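Side-chain contacts in inositol-1,4,5-trisphosphate 5-phosphatase 1 (Schizosaccharomyces pombe, PDB 1I9Z), which removes the 5-phosphate from soluble and lipid inositol phosphates through its catalytic domain, the part described here, and controls cellular phosphoinositide levels: residues A[202-205]-A[206-210]; A[262-265]-A[266-269]. All coordinates share one frame; numbering follows the deposited sequence.

How the interactions relate
Both contacts are local and lie in the same DNase I-like catalytic domain, with centres about 22 Å apart and nearest atoms about 9 Å apart. Interaction 1 comes first along the chain, where strand 201-205 of the five-stranded sheet ends and runs into the loop before helix 216-224. Interaction 2 follows in the long loop between helix 236-242 and strand 283-288, the antiparallel neighbour of strand 201-205. One is buried, about 8 Å from the chain centre; the other sits at the surface, about 26 Å out. K262 of interaction 2 contacts the bound inositol 1,4-bisphosphate directly, whereas the F208 side chain of interaction 1 is about 12 Å from it.

Interaction 1. Residues A[202-205]-A[206-210]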
# COMPACT_ATOMS: atom_id res chain seq x y z
N VAL A 202 -4.73 2.20 -5.34
CA VAL A 202 -3.85 1.04 -5.20
C VAL A 202 -2.64 1.51 -4.36
O VAL A 202 -2.07 2.58 -4.67
CB VAL A 202 -3.29 0.58 -6.57
CG1 VAL A 202 -2.35 -0.63 -6.34
CG2 VAL A 202 -4.42 0.21 -7.56
N VAL A 203 -2.23 0.75 -3.35
CA VAL A 203 -1.03 1.15 -2.56
C VAL A 203 -0.17 -0.08 -2.66
O VAL A 203 -0.63 -1.20 -2.35
CB VAL A 203 -1.32 1.47 -1.07
CG1 VAL A 203 0.01 1.76 -0.33
CG2 VAL A 203 -2.21 2.70 -0.97
N TRP A 204 1.06 0.10 -3.18
CA TRP A 204 1.96 -1.05 -3.36
C TRP A 204 3.21 -0.66 -2.58
O TRP A 204 3.79 0.40 -2.82
CB TRP A 204 2.28 -1.22 -4.83
CG TRP A 204 3.03 -2.43 -5.23
CD1 TRP A 204 3.87 -3.20 -4.46
CD2 TRP A 204 3.06 -2.99 -6.55
NE1 TRP A 204 4.39 -4.20 -5.22
CE2 TRP A 204 3.92 -4.08 -6.51
CE3 TRP A 204 2.45 -2.64 -7.76
CZ2 TRP A 204 4.20 -4.88 -7.65
CZ3 TRP A 204 2.72 -3.45 -8.90
CH2 TRP A 204 3.58 -4.53 -8.83
N PHE A 205 3.67 -1.54 -1.69
CA PHE A 205 4.75 -1.17 -0.82
C PHE A 205 5.53 -2.36 -0.30
O PHE A 205 5.13 -3.50 -0.49
CB PHE A 205 4.14 -0.41 0.41
CG PHE A 205 3.28 -1.33 1.34
CD1 PHE A 205 3.85 -1.91 2.48
CD2 PHE A 205 1.94 -1.59 1.07
CE1 PHE A 205 3.09 -2.73 3.33
CE2 PHE A 205 1.15 -2.40 1.90
CZ PHE A 205 1.73 -2.98 3.06
N GLY A 206 6.63 -2.07 0.39
CA GLY A 206 7.43 -3.13 1.01
C GLY A 206 8.91 -2.93 0.82
O GLY A 206 9.36 -1.82 0.66
N ASP A 207 9.66 -4.03 0.84
CA ASP A 207 11.12 -3.98 0.70
C ASP A 207 11.34 -4.23 -0.79
O ASP A 207 11.52 -5.38 -1.25
CB ASP A 207 11.77 -5.10 1.52
CG ASP A 207 13.30 -5.06 1.44
OD1 ASP A 207 13.83 -4.32 0.55
OD2 ASP A 207 13.96 -5.77 2.23
N PHE A 208 11.33 -3.13 -1.54
CA PHE A 208 11.54 -3.24 -2.99
C PHE A 208 13.02 -3.47 -3.30
O PHE A 208 13.39 -3.80 -4.42
CB PHE A 208 11.00 -1.99 -3.74
CG PHE A 208 9.53 -1.77 -3.62
CD1 PHE A 208 8.65 -2.81 -3.26
CD2 PHE A 208 8.97 -0.52 -3.99
CE1 PHE A 208 7.28 -2.63 -3.28
CE2 PHE A 208 7.61 -0.33 -4.01
CZ PHE A 208 6.75 -1.39 -3.66
N ASN A 209 13.89 -3.23 -2.30
CA ASN A 209 15.30 -3.53 -2.43
C ASN A 209 16.14 -2.65 -3.32
O ASN A 209 17.31 -2.95 -3.53
CB ASN A 209 15.56 -5.02 -2.80
CG ASN A 209 16.15 -5.86 -1.61
OD1 ASN A 209 17.02 -5.39 -0.88
ND2 ASN A 209 15.63 -7.10 -1.41
N TYR A 210 15.56 -1.56 -3.82
CA TYR A 210 16.32 -0.63 -4.64
C TYR A 210 17.33 0.08 -3.77
O TYR A 210 17.04 0.42 -2.58
CB TYR A 210 15.42 0.35 -5.34
CG TYR A 210 14.64 -0.28 -6.50
CD1 TYR A 210 13.36 -0.82 -6.30
CD2 TYR A 210 15.17 -0.30 -7.80
CE1 TYR A 210 12.61 -1.34 -7.36
CE2 TYR A 210 14.44 -0.85 -8.85
CZ TYR A 210 13.14 -1.37 -8.60
OH TYR A 210 12.43 -1.87 -9.64
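W204 and F208 meet where strand 201-205 gives out: the chain turns a corner at G206, and just past it F208 N makes a weak hydrogen bond to G206 O (3.2 Å). G206, at phi 137°, has a backbone shape in which a CB would run into the carbonyl oxygen of F205. Past this corner the F208 ring folds back beside the strand end, its CZ 3.5 Å from W204 CD1. The pair is an offset edge-to-face stack, the edge of F208 directed at the W204 face, the centroids of the F208 ring and the five-membered ring of W204 5.2 Å apart and the planes at 89°. A chi1 of -173° positions W204, setting CG opposite its own N. In this DNase I-like fold the strand lies between strands 158-166 and 283-288, and the indole packs against helix 174-187 while W204 NE1 hydrogen-bonds S165 OG. F208 also rests on backbone: CE1 is 3.5 Å from F205 C, and CZ is equally close to F205 CA. The CB of F205 starts away from the turn, and its side chain packs on I285. F247 stacks on the F208 ring and also meets W204 edge-to-face.

Interaction 2. Residues A[262-265]-A[266-269]; sequences KFDI and GTDI
D264 and T267 hold the turn in 262-269 through one carbonyl: D264 O accepts from T267 N (3.3 Å) and from T267 OG1, both donors above the same face of its plane. A straighter bond closes the base, from D264 N to I269 O at 2.8 Å, nearly in line with the C=O. I269 O also receives a CA-H...O contact from F263 CA (3.3 Å) and lies at the edge of the F263 ring, whose CE2 approaches D268 O. From D264 to T267 the chain makes a type II beta turn, with G266 at phi 84°, which favours glycine. With chi1 at 76°, T267 OG1 sits between its own N and carbonyl carbon, where it can give to D264 O, and its acceptance from I269 N (3.1 Å) makes an ST turn. A valine in place of T267 would probably leave I269 N without this acceptor and D264 O with one donor fewer. D264 OD2 lies 3.8 Å from I269 CG2 and is hydrogen-bonded to T272 OG1. Farther out, F263 stacks on Y270 and makes a cation-pi contact with R307, which also bonds T267 O. K262 NZ salt-bridges the bound inositol 1,4-bisphosphate.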
# COMPACT_ATOMS: atom_id res chain seq x y z
N LYS A 262 20.63 -0.84 6.12
CA LYS A 262 21.46 -1.76 6.78
C LYS A 262 22.01 -1.37 8.11
O LYS A 262 23.07 -0.90 8.16
CB LYS A 262 22.45 -2.35 5.85
CG LYS A 262 23.17 -3.27 6.56
CD LYS A 262 22.29 -4.34 6.94
CE LYS A 262 22.97 -5.51 6.21
NZ LYS A 262 23.05 -6.67 7.19
N PHE A 263 21.25 -1.62 9.19
CA PHE A 263 21.72 -1.20 10.49
C PHE A 263 22.20 -2.42 11.28
O PHE A 263 21.62 -3.55 11.13
CB PHE A 263 20.55 -0.58 11.34
CG PHE A 263 20.11 0.77 10.91
CD1 PHE A 263 18.99 0.94 10.07
CD2 PHE A 263 20.83 1.89 11.29
CE1 PHE A 263 18.60 2.23 9.63
CE2 PHE A 263 20.44 3.16 10.85
CZ PHE A 263 19.34 3.34 10.04
N ASP A 264 23.16 -2.19 12.19
CA ASP A 264 23.56 -3.24 13.16
C ASP A 264 22.29 -3.36 14.01
O ASP A 264 21.62 -2.36 14.32
CB ASP A 264 24.71 -2.76 14.06
CG ASP A 264 26.07 -2.76 13.33
OD1 ASP A 264 26.14 -3.25 12.17
OD2 ASP A 264 27.04 -2.30 13.97
N ILE A 265 21.92 -4.58 14.39
CA ILE A 265 20.70 -4.80 15.12
C ILE A 265 20.81 -4.17 16.53
O ILE A 265 21.85 -4.36 17.20
CB ILE A 265 20.48 -6.28 15.26
CG1 ILE A 265 20.30 -6.90 13.83
CG2 ILE A 265 19.11 -6.53 16.04
CD1 ILE A 265 20.56 -8.34 13.78
N GLY A 266 19.77 -3.46 16.94
CA GLY A 266 19.70 -2.80 18.26
C GLY A 266 20.36 -1.41 18.31
O GLY A 266 20.35 -0.72 19.33
N THR A 267 20.96 -0.96 17.21
CA THR A 267 21.67 0.33 17.30
C THR A 267 21.30 1.34 16.16
O THR A 267 20.55 1.01 15.22
CB THR A 267 23.18 0.10 17.22
OG1 THR A 267 23.52 -0.17 15.86
CG2 THR A 267 23.61 -1.15 18.00
N ASP A 268 21.90 2.53 16.25
CA ASP A 268 21.69 3.59 15.25
C ASP A 268 22.81 3.51 14.24
O ASP A 268 22.96 4.44 13.41
CB ASP A 268 21.82 4.96 15.95
CG ASP A 268 20.61 5.28 16.81
OD1 ASP A 268 19.47 4.98 16.39
OD2 ASP A 268 20.75 5.90 17.90
N ILE A 269 23.56 2.42 14.23
CA ILE A 269 24.77 2.38 13.43
C ILE A 269 24.60 1.60 12.13
O ILE A 269 24.05 0.49 12.14
CB ILE A 269 25.86 1.73 14.31
CG1 ILE A 269 26.08 2.66 15.53
CG2 ILE A 269 27.20 1.50 13.57
CD1 ILE A 269 27.25 2.23 16.36